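Local coordinates for protein ATP-dependent RNA helicase HrpB (Escherichia coli, PDB 6EUD) that hydrolyses ATP as a bacterial DExH-box NTPase and RNA helicase that binds single-stranded RNA, at residues Q25-A30 / R166-L171; A160-D165 / V176-G181; T305-L310 / N517-M522; P538-G543 / P547-L552; P670-V675 / K682-Y687. One frame throughout, in Å; residues are numbered along the deposited sequence.

Interaction 1 (Q25-A30 / R166-L171); sequences QVLLSA and RLQQML
L27 meets L167 and Q168 on one flank of the N-terminal RecA-like (P-loop NTPase) domain. Strand 26-29 lies inside the mainly parallel sheet of that domain and ends just before A30, the first residue of the predicted ATP-binding loop. The short, weakly bonded helix 167-170 packs near this strand. L167 comes first. Its CG is turned trans to the backbone N (chi1 -168°), and the side chain reaches toward L27, tip to tip. L167 CD2 rests against both methyls of L27, 3.7 Å from L27 CD1 and 3.8 Å from L27 CD2. L167 also touches L381. Q168 follows. Its chain bends at the second torsion and crosses L27 at about a right angle, so that the end of the glutamine lies by L27 CD2. L171 closes the segment. Its backbone N bonds to L167 O at 2.7 Å, the firm bond of this loose helical turn. The L171 side chain points toward Q25, where the contact is apolar although Q25 ends in an amide. That amide is used in another direction: Q25 NE2 bonds to Q146 OE1. What faces the leucine is the aliphatic stem, with Q25 CG 4.3 Å from L171 CD1.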
# COMPACT_ATOMS: atom_id res chain seq x y z
N GLN A 25 16.07 12.24 22.03
CA GLN A 25 14.64 11.92 21.99
C GLN A 25 14.14 11.51 23.38
O GLN A 25 14.82 10.80 24.12
CB GLN A 25 14.35 10.81 20.97
CG GLN A 25 14.80 11.10 19.57
CD GLN A 25 16.29 10.87 19.39
OE1 GLN A 25 16.88 10.02 20.05
NE2 GLN A 25 16.91 11.67 18.52
N VAL A 26 12.95 11.99 23.72
CA VAL A 26 12.29 11.59 24.96
C VAL A 26 10.88 11.11 24.67
O VAL A 26 10.09 11.81 24.04
CB VAL A 26 12.24 12.73 25.97
CG1 VAL A 26 11.42 12.33 27.17
CG2 VAL A 26 13.64 13.12 26.39
N LEU A 27 10.55 9.90 25.13
CA LEU A 27 9.21 9.35 24.95
C LEU A 27 8.35 9.51 26.21
O LEU A 27 8.72 9.04 27.29
CB LEU A 27 9.32 7.87 24.55
CG LEU A 27 8.03 7.05 24.57
CD1 LEU A 27 6.94 7.67 23.69
CD2 LEU A 27 8.30 5.60 24.15
N LEU A 28 7.21 10.19 26.07
CA LEU A 28 6.29 10.38 27.20
C LEU A 28 4.96 9.67 26.98
O LEU A 28 4.30 9.84 25.95
CB LEU A 28 6.03 11.86 27.46
CG LEU A 28 4.93 12.13 28.49
CD1 LEU A 28 5.36 11.83 29.93
CD2 LEU A 28 4.39 13.54 28.37
N SER A 29 4.57 8.89 27.98
CA SER A 29 3.30 8.19 27.99
C SER A 29 2.44 8.69 29.16
O SER A 29 2.91 8.78 30.30
CB SER A 29 3.55 6.69 28.09
OG SER A 29 2.35 5.98 28.27
N ALA A 30 1.19 9.05 28.87
CA ALA A 30 0.28 9.61 29.86
C ALA A 30 -1.14 9.63 29.31
O ALA A 30 -1.34 9.91 28.13
CB ALA A 30 0.71 11.02 30.24
N ARG A 166 7.43 -0.78 19.86
CA ARG A 166 8.20 -0.88 18.63
C ARG A 166 8.95 0.45 18.44
O ARG A 166 9.81 0.56 17.59
CB ARG A 166 7.32 -1.22 17.44
CG ARG A 166 7.27 -2.73 17.12
CD ARG A 166 6.55 -3.11 15.86
NE ARG A 166 6.74 -2.15 14.78
CZ ARG A 166 7.48 -2.37 13.69
NH1 ARG A 166 8.17 -3.50 13.55
NH2 ARG A 166 7.57 -1.44 12.75
N LEU A 167 8.65 1.42 19.31
CA LEU A 167 9.29 2.74 19.27
C LEU A 167 10.67 2.75 19.94
O LEU A 167 11.61 3.37 19.43
CB LEU A 167 8.38 3.78 19.92
CG LEU A 167 8.72 5.26 19.74
CD1 LEU A 167 8.81 5.63 18.28
CD2 LEU A 167 7.70 6.13 20.43
N GLN A 168 10.83 2.08 21.08
CA GLN A 168 12.16 1.99 21.69
C GLN A 168 13.02 0.98 20.94
O GLN A 168 14.24 1.01 21.05
CB GLN A 168 12.10 1.59 23.17
CG GLN A 168 11.03 2.27 24.02
CD GLN A 168 9.69 1.68 23.73
OE1 GLN A 168 9.49 1.19 22.63
NE2 GLN A 168 8.79 1.67 24.70
N GLN A 169 12.39 0.07 20.22
CA GLN A 169 13.15 -0.82 19.35
C GLN A 169 13.80 0.01 18.23
O GLN A 169 14.88 -0.34 17.74
CB GLN A 169 12.27 -1.93 18.77
CG GLN A 169 11.77 -2.92 19.81
CD GLN A 169 10.83 -3.97 19.23
OE1 GLN A 169 10.37 -3.85 18.09
NE2 GLN A 169 10.52 -4.99 20.02
N MET A 170 13.14 1.10 17.84
CA MET A 170 13.75 2.06 16.92
C MET A 170 14.68 3.00 17.69
O MET A 170 15.72 3.42 17.19
CB MET A 170 12.68 2.86 16.17
CG MET A 170 13.24 3.69 15.02
SD MET A 170 12.07 4.80 14.21
CE MET A 170 11.82 6.03 15.48
N LEU A 171 14.29 3.32 18.92
CA LEU A 171 15.04 4.27 19.75
C LEU A 171 15.40 3.72 21.13
O LEU A 171 14.82 4.13 22.14
CB LEU A 171 14.23 5.56 19.91
CG LEU A 171 13.75 6.19 18.61
CD1 LEU A 171 12.83 7.38 18.88
CD2 LEU A 171 14.96 6.60 17.79

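Interaction 2 (A160-D165 / V176-G181); sequences ATLDND and VVISEG
L162 lies across I178 and E180 at the edge of the N-terminal RecA-like domain. The loop 160-165 leaves strand 154-159 through a Ser-Ala-Thr sequence, which corresponds to motif III of superfamily 2 helicases. Strand 176-178 is an outermost strand of the same sheet. The closer-packed part of the contact is the end of L162. Its CD1 rests 4.0 Å from I178 CG2, and the two side chains cross at about a right angle. I178 presents this methyl because CG2 stands trans to the backbone N, while CG1 (chi1 -60°) lies beside that N. The extended chain of E180 brings its carboxylate to the same leucine. E180 OE1 is 3.8 Å from L162 CD1 and equally far from L162 CD2. This is van der Waals contact with a charged group. The other side is loose. L162, D163, I178 and E180 are all exposed, and D163 only grazes I178. The carboxylates of D163 and E180 do not meet, with D163 OD1 6.8 Å from E180 OE1. Their like charges would probably disfavour a closer approach. Beneath the loop, the buried S29 OG is in bonding range of both T161 O and L162 O, its single proton shared between these acceptors or given to one of them. The side chain of E180 also lies about 5 Å from that of P31, in the predicted ATP-binding loop. At the outer end, D163 OD1 stands 4.4 Å from I178 CD1.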
# COMPACT_ATOMS: atom_id res chain seq x y z
N ALA A 160 -0.59 8.38 24.36
CA ALA A 160 -1.58 8.23 25.41
C ALA A 160 -1.74 6.77 25.85
O ALA A 160 -2.43 6.48 26.83
CB ALA A 160 -2.94 8.80 24.96
N THR A 161 -1.11 5.84 25.13
CA THR A 161 -1.21 4.43 25.47
C THR A 161 -0.01 4.02 26.27
O THR A 161 1.09 4.50 26.03
CB THR A 161 -1.29 3.51 24.24
OG1 THR A 161 0.00 3.44 23.61
CG2 THR A 161 -2.37 4.01 23.26
N LEU A 162 -0.24 3.11 27.22
CA LEU A 162 0.74 2.78 28.23
C LEU A 162 2.08 2.45 27.62
O LEU A 162 3.01 3.23 27.77
CB LEU A 162 0.24 1.63 29.12
CG LEU A 162 0.75 1.64 30.57
CD1 LEU A 162 1.09 3.05 31.05
CD2 LEU A 162 -0.30 1.00 31.46
N ASP A 163 2.21 1.32 26.93
CA ASP A 163 3.50 1.04 26.32
C ASP A 163 3.52 1.06 24.80
O ASP A 163 2.52 0.79 24.12
CB ASP A 163 4.06 -0.27 26.87
CG ASP A 163 4.19 -0.25 28.39
OD1 ASP A 163 3.69 0.69 29.03
OD2 ASP A 163 4.82 -1.16 28.97
N ASN A 164 4.59 1.57 24.24
CA ASN A 164 4.70 1.72 22.81
C ASN A 164 6.05 1.15 22.55
O ASN A 164 7.02 1.88 22.48
CB ASN A 164 4.66 3.19 22.39
CG ASN A 164 4.03 4.10 23.41
OD1 ASN A 164 3.06 4.79 23.12
ND2 ASN A 164 4.59 4.14 24.61
N ASP A 165 6.15 -0.16 22.47
CA ASP A 165 7.49 -0.73 22.36
C ASP A 165 8.03 -1.18 21.00
O ASP A 165 9.07 -1.88 21.01
CB ASP A 165 7.64 -1.85 23.41
CG ASP A 165 6.39 -2.64 23.60
OD1 ASP A 165 5.30 -2.17 23.21
OD2 ASP A 165 6.50 -3.76 24.13
N VAL A 176 12.18 6.53 28.44
CA VAL A 176 10.74 6.40 28.52
C VAL A 176 10.24 6.98 29.84
O VAL A 176 10.71 6.61 30.91
CB VAL A 176 10.29 4.93 28.39
CG1 VAL A 176 8.76 4.83 28.37
CG2 VAL A 176 10.91 4.29 27.15
N VAL A 177 9.30 7.91 29.75
CA VAL A 177 8.80 8.61 30.92
C VAL A 177 7.31 8.37 31.06
O VAL A 177 6.53 8.84 30.24
CB VAL A 177 9.11 10.11 30.84
CG1 VAL A 177 8.39 10.86 31.94
CG2 VAL A 177 10.62 10.35 30.91
N ILE A 178 6.90 7.64 32.09
CA ILE A 178 5.52 7.19 32.20
C ILE A 178 4.70 7.91 33.27
O ILE A 178 5.04 7.89 34.46
CB ILE A 178 5.44 5.68 32.49
CG1 ILE A 178 6.12 4.89 31.37
CG2 ILE A 178 3.98 5.26 32.64
CD1 ILE A 178 6.06 3.39 31.51
N SER A 179 3.62 8.53 32.84
CA SER A 179 2.62 9.02 33.76
C SER A 179 1.40 8.12 33.67
O SER A 179 0.86 7.89 32.59
CB SER A 179 2.25 10.47 33.42
OG SER A 179 1.01 10.84 33.99
N GLU A 180 0.96 7.58 34.80
CA GLU A 180 -0.27 6.79 34.78
C GLU A 180 -1.12 7.09 36.00
O GLU A 180 -0.61 7.43 37.07
CB GLU A 180 0.03 5.29 34.70
CG GLU A 180 0.13 4.57 36.05
CD GLU A 180 0.40 3.08 35.91
OE1 GLU A 180 0.64 2.61 34.77
OE2 GLU A 180 0.37 2.37 36.94
N GLY A 181 -2.43 6.98 35.81
CA GLY A 181 -3.37 7.17 36.88
C GLY A 181 -3.92 5.84 37.34
O GLY A 181 -3.37 4.78 37.01

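Interaction 3 (T305-L310 / N517-M522); sequences TGLTRL and NGMGAM
T305 lies in the turn of the long β-hairpin made by strands 287-302 and 307-314, and there it meets M519 and N517. The thioether end of M519 does most of the touching. It bends at the last torsion (chi3 -52°), which brings CE against two partners. The side chains of M519 and T305 cross at about a right angle, with M519 CE 3.7 Å from T305 CG2. M519 CE is also 3.8 Å from L307 CD1. Each segment also has a side chain bonded back to its own backbone. T305 OG1 accepts from L307 N at 3.1 Å, an ST turn, and also bonds with Q542 OE1. N517 OD1 accepts from M519 N at 3.2 Å, an Asx turn, with the donor above the carbonyl plane. The contact thus joins the hairpin of the second RecA-like domain to a β-domain that is probably the OB fold of DEAH/RHA helicases. Strand 520-522 of that domain begins just after M519. With a glycine here instead of T305, Q542 OE1 and L307 N would probably lose their hydroxyl partner and M519 CE its methyl neighbour. N517 ND2 comes to 3.2 Å from T305 O, but the angle is too poor for a hydrogen bond.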
# COMPACT_ATOMS: atom_id res chain seq x y z
N THR A 305 -6.19 -0.10 -8.36
CA THR A 305 -7.12 0.93 -8.83
C THR A 305 -6.59 2.34 -8.61
O THR A 305 -7.11 3.29 -9.18
CB THR A 305 -8.49 0.80 -8.13
OG1 THR A 305 -8.34 1.05 -6.73
CG2 THR A 305 -9.08 -0.58 -8.34
N GLY A 306 -5.56 2.48 -7.78
CA GLY A 306 -5.11 3.78 -7.32
C GLY A 306 -6.13 4.49 -6.45
O GLY A 306 -6.00 5.69 -6.22
N LEU A 307 -7.15 3.78 -5.97
CA LEU A 307 -8.18 4.42 -5.16
C LEU A 307 -8.01 4.10 -3.68
O LEU A 307 -7.49 3.04 -3.31
CB LEU A 307 -9.58 4.02 -5.63
CG LEU A 307 -9.94 4.48 -7.05
CD1 LEU A 307 -11.39 4.12 -7.36
CD2 LEU A 307 -9.69 6.00 -7.25
N THR A 308 -8.42 5.04 -2.85
CA THR A 308 -8.49 4.80 -1.43
C THR A 308 -9.95 4.62 -1.04
O THR A 308 -10.81 5.43 -1.39
CB THR A 308 -7.86 5.96 -0.63
OG1 THR A 308 -6.50 6.14 -1.06
CG2 THR A 308 -7.88 5.65 0.89
N ARG A 309 -10.23 3.53 -0.33
CA ARG A 309 -11.59 3.25 0.14
C ARG A 309 -11.64 3.20 1.66
O ARG A 309 -10.61 3.04 2.32
CB ARG A 309 -12.09 1.93 -0.45
CG ARG A 309 -11.04 0.85 -0.46
CD ARG A 309 -11.59 -0.44 -0.98
NE ARG A 309 -10.55 -1.44 -1.15
CZ ARG A 309 -10.62 -2.67 -0.64
NH1 ARG A 309 -11.68 -3.02 0.07
NH2 ARG A 309 -9.64 -3.54 -0.84
N LEU A 310 -12.84 3.38 2.20
CA LEU A 310 -13.13 3.09 3.60
C LEU A 310 -13.58 1.65 3.72
O LEU A 310 -14.64 1.30 3.21
CB LEU A 310 -14.20 4.02 4.17
CG LEU A 310 -13.73 5.42 4.49
CD1 LEU A 310 -14.82 6.20 5.21
CD2 LEU A 310 -12.45 5.39 5.32
N ASN A 517 -7.95 2.85 -16.56
CA ASN A 517 -7.07 1.93 -15.86
C ASN A 517 -7.73 0.55 -15.81
O ASN A 517 -7.21 -0.39 -15.19
CB ASN A 517 -6.74 2.46 -14.46
CG ASN A 517 -7.95 2.49 -13.56
OD1 ASN A 517 -9.07 2.20 -13.98
ND2 ASN A 517 -7.73 2.85 -12.29
N GLY A 518 -8.89 0.44 -16.45
CA GLY A 518 -9.53 -0.83 -16.69
C GLY A 518 -10.64 -1.16 -15.72
O GLY A 518 -11.39 -2.11 -15.94
N MET A 519 -10.74 -0.41 -14.64
CA MET A 519 -11.72 -0.73 -13.61
C MET A 519 -13.12 -0.22 -13.97
O MET A 519 -13.28 0.60 -14.88
CB MET A 519 -11.31 -0.15 -12.28
CG MET A 519 -11.57 1.35 -12.24
SD MET A 519 -11.26 2.13 -10.66
CE MET A 519 -12.20 1.09 -9.53
N GLY A 520 -14.11 -0.67 -13.21
CA GLY A 520 -15.49 -0.28 -13.43
C GLY A 520 -15.93 0.87 -12.55
O GLY A 520 -15.65 0.92 -11.35
N ALA A 521 -16.64 1.81 -13.17
CA ALA A 521 -17.13 2.99 -12.47
C ALA A 521 -18.62 3.13 -12.70
O ALA A 521 -19.10 3.00 -13.83
CB ALA A 521 -16.39 4.24 -12.94
N MET A 522 -19.35 3.41 -11.63
CA MET A 522 -20.80 3.45 -11.71
C MET A 522 -21.37 4.82 -11.41
O MET A 522 -21.02 5.45 -10.41
CB MET A 522 -21.40 2.43 -10.75
CG MET A 522 -21.01 1.00 -11.07
SD MET A 522 -21.47 0.52 -12.75
CE MET A 522 -23.26 0.55 -12.67

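Interaction 4 (P538-G543 / P547-L552); sequences PLLLQG and PDARIL
L552 and L541 are brought together by different first torsions. In L552, CG lies opposite the carbonyl carbon (chi1 -58°). In L541 it lies opposite the backbone N (chi1 179°), which directs the L541 branch elsewhere and leaves its CB for L552. L552 CD1 comes 3.8 Å from L541 CB and 4.2 Å from L539 CG. If L552 were an alanine, L541 CB and L539 CG would probably lose this apolar neighbour and a gap would open. The two segments form an antiparallel β-hairpin. L541 and R550 are a hydrogen-bonded pair: L541 N donates to R550 O at 2.8 Å, and R550 N donates back to L541 O at 2.7 Å. L552 N bonds to L539 O at 2.9 Å. G543 N reaches D548 O only weakly. L541 and R550 share one face; L540, Q542, A549 and I551 lie on the other. L540 and I551 run side by side, with L540 CD2 3.8 Å from I551 CG1. A549 CB packs 3.6 Å from Q542 CA. L307 of strand 307-314 covers L540, Q542 and A549 on this face. Q542 OE1 bonds to T305 OG1, and Q542 NE2 to D302 OD2. Strand 520-522 pairs in parallel with strand 548-552.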
# COMPACT_ATOMS: atom_id res chain seq x y z
N PRO A 538 -12.51 12.37 -11.54
CA PRO A 538 -11.42 12.46 -10.57
C PRO A 538 -11.78 11.90 -9.18
O PRO A 538 -10.91 11.34 -8.53
CB PRO A 538 -11.13 13.97 -10.50
CG PRO A 538 -12.33 14.62 -11.01
CD PRO A 538 -12.91 13.70 -12.03
N LEU A 539 -13.03 12.04 -8.76
CA LEU A 539 -13.43 11.59 -7.43
C LEU A 539 -14.30 10.32 -7.48
O LEU A 539 -15.40 10.31 -8.04
CB LEU A 539 -14.17 12.70 -6.70
CG LEU A 539 -14.16 12.66 -5.18
CD1 LEU A 539 -12.74 12.61 -4.67
CD2 LEU A 539 -14.87 13.87 -4.64
N LEU A 540 -13.79 9.25 -6.86
CA LEU A 540 -14.39 7.92 -6.94
C LEU A 540 -14.48 7.21 -5.61
O LEU A 540 -13.48 7.13 -4.88
CB LEU A 540 -13.58 7.05 -7.90
CG LEU A 540 -13.51 7.47 -9.35
CD1 LEU A 540 -12.21 7.02 -9.98
CD2 LEU A 540 -14.70 6.90 -10.08
N LEU A 541 -15.66 6.66 -5.32
CA LEU A 541 -15.86 5.86 -4.11
C LEU A 541 -15.92 4.37 -4.41
O LEU A 541 -16.94 3.85 -4.87
CB LEU A 541 -17.13 6.31 -3.38
CG LEU A 541 -17.46 5.53 -2.10
CD1 LEU A 541 -16.27 5.50 -1.13
CD2 LEU A 541 -18.70 6.11 -1.43
N GLN A 542 -14.82 3.68 -4.14
CA GLN A 542 -14.72 2.24 -4.37
C GLN A 542 -15.48 1.47 -3.31
O GLN A 542 -15.18 1.61 -2.12
CB GLN A 542 -13.25 1.82 -4.38
CG GLN A 542 -12.98 0.41 -4.82
CD GLN A 542 -11.51 0.18 -5.14
OE1 GLN A 542 -10.77 1.12 -5.45
NE2 GLN A 542 -11.07 -1.07 -5.05
N GLY A 543 -16.48 0.69 -3.74
CA GLY A 543 -17.29 -0.13 -2.85
C GLY A 543 -16.45 -0.97 -1.90
O GLY A 543 -16.52 -0.81 -0.68
N PRO A 547 -12.79 -4.25 -8.12
CA PRO A 547 -12.38 -3.07 -8.90
C PRO A 547 -13.56 -2.31 -9.52
O PRO A 547 -13.55 -2.01 -10.72
CB PRO A 547 -11.47 -3.66 -9.99
CG PRO A 547 -11.89 -5.08 -10.11
CD PRO A 547 -12.27 -5.50 -8.72
N ASP A 548 -14.56 -2.00 -8.69
CA ASP A 548 -15.73 -1.22 -9.08
C ASP A 548 -15.92 -0.08 -8.10
O ASP A 548 -15.79 -0.25 -6.89
CB ASP A 548 -16.98 -2.10 -9.12
CG ASP A 548 -17.16 -2.79 -10.45
OD1 ASP A 548 -17.96 -2.30 -11.26
OD2 ASP A 548 -16.49 -3.82 -10.69
N ALA A 549 -16.24 1.10 -8.64
CA ALA A 549 -16.36 2.29 -7.82
C ALA A 549 -17.53 3.17 -8.26
O ALA A 549 -17.93 3.14 -9.42
CB ALA A 549 -15.06 3.09 -7.86
N ARG A 550 -18.07 3.94 -7.32
CA ARG A 550 -19.09 4.92 -7.66
C ARG A 550 -18.44 6.25 -8.06
O ARG A 550 -17.43 6.67 -7.49
CB ARG A 550 -20.05 5.12 -6.48
CG ARG A 550 -21.31 5.88 -6.86
CD ARG A 550 -22.32 5.85 -5.73
NE ARG A 550 -21.95 6.74 -4.64
CZ ARG A 550 -22.82 7.44 -3.92
NH1 ARG A 550 -24.12 7.34 -4.17
NH2 ARG A 550 -22.40 8.23 -2.94
N ILE A 551 -19.02 6.91 -9.05
CA ILE A 551 -18.53 8.20 -9.49
C ILE A 551 -19.16 9.30 -8.65
O ILE A 551 -20.38 9.42 -8.61
CB ILE A 551 -18.82 8.41 -10.98
CG1 ILE A 551 -18.05 7.37 -11.81
CG2 ILE A 551 -18.46 9.81 -11.42
CD1 ILE A 551 -18.43 7.35 -13.27
N LEU A 552 -18.32 10.08 -7.96
CA LEU A 552 -18.81 11.11 -7.04
C LEU A 552 -18.76 12.50 -7.68
O LEU A 552 -19.71 13.27 -7.56
CB LEU A 552 -18.00 11.11 -5.75
CG LEU A 552 -17.95 9.83 -4.91
CD1 LEU A 552 -17.06 10.06 -3.71
CD2 LEU A 552 -19.35 9.39 -4.47

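Interaction 5 (P670-V675 / K682-Y687); sequences PHMTGV and KSLDIY
Opposite L684, the backbone of H671, M672 and V675 passes from a 3-10 segment into a β turn. P670 and H671 belong to the 3-10 segment. M672 to V675 then make a type II β turn, closed by V675 N bonding to M672 O at 3.2 Å. G674 takes the positive phi of this turn (87°), and a CB there would collide with the carbonyl oxygen of T673. The segment 682-687 comes in as a loop and becomes helix at I686. The two backbones stay well apart: the CA atoms of H671 and L684 are 7.1 Å from each other. One side chain bridges the gap. L684 points toward the turn, and its CD2 makes the closest contacts. L684 CD2 lies 3.5 Å from H671 O, 3.9 Å from V675 CG2 and 4.1 Å from M672 CG. M672 crosses the leucine obliquely, and V675 crosses it at about a right angle. In V675, CG2 is the methyl beside the backbone N, which leaves it facing the leucine. L684 CD1 adds a looser touch on M672 CG, at 4.2 Å. The contact is apolar apart from the carbonyl oxygen of H671. M672 continues onto H612, M615 and L616 of helix 608-622, and L684 also touches L668. The buried leucine thus packs the loop against the residues just before the next helix. Its neighbour D685 is the N-cap of helix 686-692, with OD1 taking the N-H of Q688. The pattern is that of a β turn packed against a capped helix start, in the C-terminal HrpB region.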
# COMPACT_ATOMS: atom_id res chain seq x y z
N PRO A 670 14.37 -9.28 -32.27
CA PRO A 670 15.62 -9.14 -33.03
C PRO A 670 15.80 -10.18 -34.13
O PRO A 670 16.49 -9.89 -35.11
CB PRO A 670 16.70 -9.34 -31.97
CG PRO A 670 16.07 -8.87 -30.72
CD PRO A 670 14.63 -9.27 -30.82
N HIS A 671 15.20 -11.36 -33.99
CA HIS A 671 15.38 -12.42 -34.97
C HIS A 671 14.33 -12.44 -36.09
O HIS A 671 14.33 -13.33 -36.94
CB HIS A 671 15.38 -13.77 -34.27
CG HIS A 671 16.45 -13.92 -33.24
ND1 HIS A 671 17.68 -14.47 -33.52
CD2 HIS A 671 16.48 -13.58 -31.93
CE1 HIS A 671 18.42 -14.47 -32.42
NE2 HIS A 671 17.72 -13.93 -31.44
N MET A 672 13.44 -11.45 -36.10
CA MET A 672 12.28 -11.50 -36.99
C MET A 672 12.50 -10.80 -38.32
O MET A 672 11.55 -10.48 -39.03
CB MET A 672 11.06 -10.90 -36.29
CG MET A 672 10.56 -11.75 -35.14
SD MET A 672 9.01 -11.14 -34.47
CE MET A 672 7.91 -11.33 -35.89
N THR A 673 13.76 -10.58 -38.67
CA THR A 673 14.07 -9.98 -39.96
C THR A 673 13.68 -10.95 -41.07
O THR A 673 14.05 -12.12 -41.05
CB THR A 673 15.56 -9.63 -40.07
OG1 THR A 673 15.96 -8.90 -38.91
CG2 THR A 673 15.81 -8.79 -41.32
N GLY A 674 12.91 -10.45 -42.03
CA GLY A 674 12.51 -11.26 -43.16
C GLY A 674 11.26 -12.09 -42.94
O GLY A 674 10.77 -12.73 -43.88
N VAL A 675 10.74 -12.10 -41.72
CA VAL A 675 9.44 -12.72 -41.48
C VAL A 675 8.34 -11.82 -42.03
O VAL A 675 8.10 -10.74 -41.52
CB VAL A 675 9.19 -12.97 -39.99
CG1 VAL A 675 7.80 -13.54 -39.78
CG2 VAL A 675 10.25 -13.89 -39.41
N LYS A 682 6.71 -19.91 -37.44
CA LYS A 682 7.17 -21.26 -37.10
C LYS A 682 8.62 -21.49 -37.54
O LYS A 682 9.22 -22.47 -37.17
CB LYS A 682 6.27 -22.33 -37.74
CG LYS A 682 4.94 -22.58 -37.05
CD LYS A 682 5.13 -23.32 -35.73
CE LYS A 682 3.80 -23.78 -35.14
NZ LYS A 682 3.95 -24.45 -33.81
N SER A 683 9.17 -20.57 -38.32
CA SER A 683 10.54 -20.69 -38.83
C SER A 683 11.60 -20.09 -37.88
O SER A 683 12.80 -20.35 -38.03
CB SER A 683 10.64 -20.01 -40.19
OG SER A 683 9.60 -20.45 -41.04
N LEU A 684 11.16 -19.27 -36.94
CA LEU A 684 12.07 -18.65 -35.98
C LEU A 684 12.77 -19.71 -35.16
O LEU A 684 12.13 -20.63 -34.66
CB LEU A 684 11.32 -17.70 -35.06
CG LEU A 684 10.67 -16.52 -35.78
CD1 LEU A 684 9.68 -15.83 -34.87
CD2 LEU A 684 11.74 -15.55 -36.27
N ASP A 685 14.09 -19.57 -35.02
CA ASP A 685 14.92 -20.50 -34.27
C ASP A 685 14.82 -20.19 -32.79
O ASP A 685 15.59 -19.38 -32.25
CB ASP A 685 16.38 -20.45 -34.73
CG ASP A 685 17.19 -21.64 -34.25
OD1 ASP A 685 16.90 -22.18 -33.16
OD2 ASP A 685 18.13 -22.03 -34.95
N ILE A 686 13.87 -20.86 -32.15
CA ILE A 686 13.52 -20.56 -30.77
C ILE A 686 14.65 -20.87 -29.82
O ILE A 686 14.86 -20.14 -28.84
CB ILE A 686 12.24 -21.35 -30.35
CG1 ILE A 686 11.03 -20.85 -31.16
CG2 ILE A 686 11.98 -21.26 -28.85
CD1 ILE A 686 10.78 -19.36 -31.04
N TYR A 687 15.39 -21.94 -30.11
CA TYR A 687 16.55 -22.35 -29.32
C TYR A 687 17.63 -21.29 -29.34
O TYR A 687 18.19 -20.96 -28.31
CB TYR A 687 17.14 -23.66 -29.86
CG TYR A 687 18.49 -24.02 -29.27
CD1 TYR A 687 19.69 -23.62 -29.89
CD2 TYR A 687 18.58 -24.79 -28.12
CE1 TYR A 687 20.94 -23.96 -29.34
CE2 TYR A 687 19.81 -25.15 -27.58
CZ TYR A 687 20.99 -24.73 -28.20
OH TYR A 687 22.20 -25.08 -27.64

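Interactions 1 and 2 belong to one sheet of the N-terminal RecA-like domain, where strands 26-29 and 176-178 are neighbours. Interaction 1 is buried and apolar; interaction 2 lies at the surface and mixes methyls with carboxylates. Interactions 3 and 4 also touch, their centres about 5 Å apart. Interaction 3 is buried and joins two domains by side-chain contacts, while interaction 4 is a partly buried hairpin held by backbone bonds; M522 N and A549 O, 2.6 Å apart, probably bond between them. Interaction 5 stands alone, partly buried and local, its centre about 41 Å or more from those of the others. Only interaction 4 has backbone hydrogen bonds between its own segments.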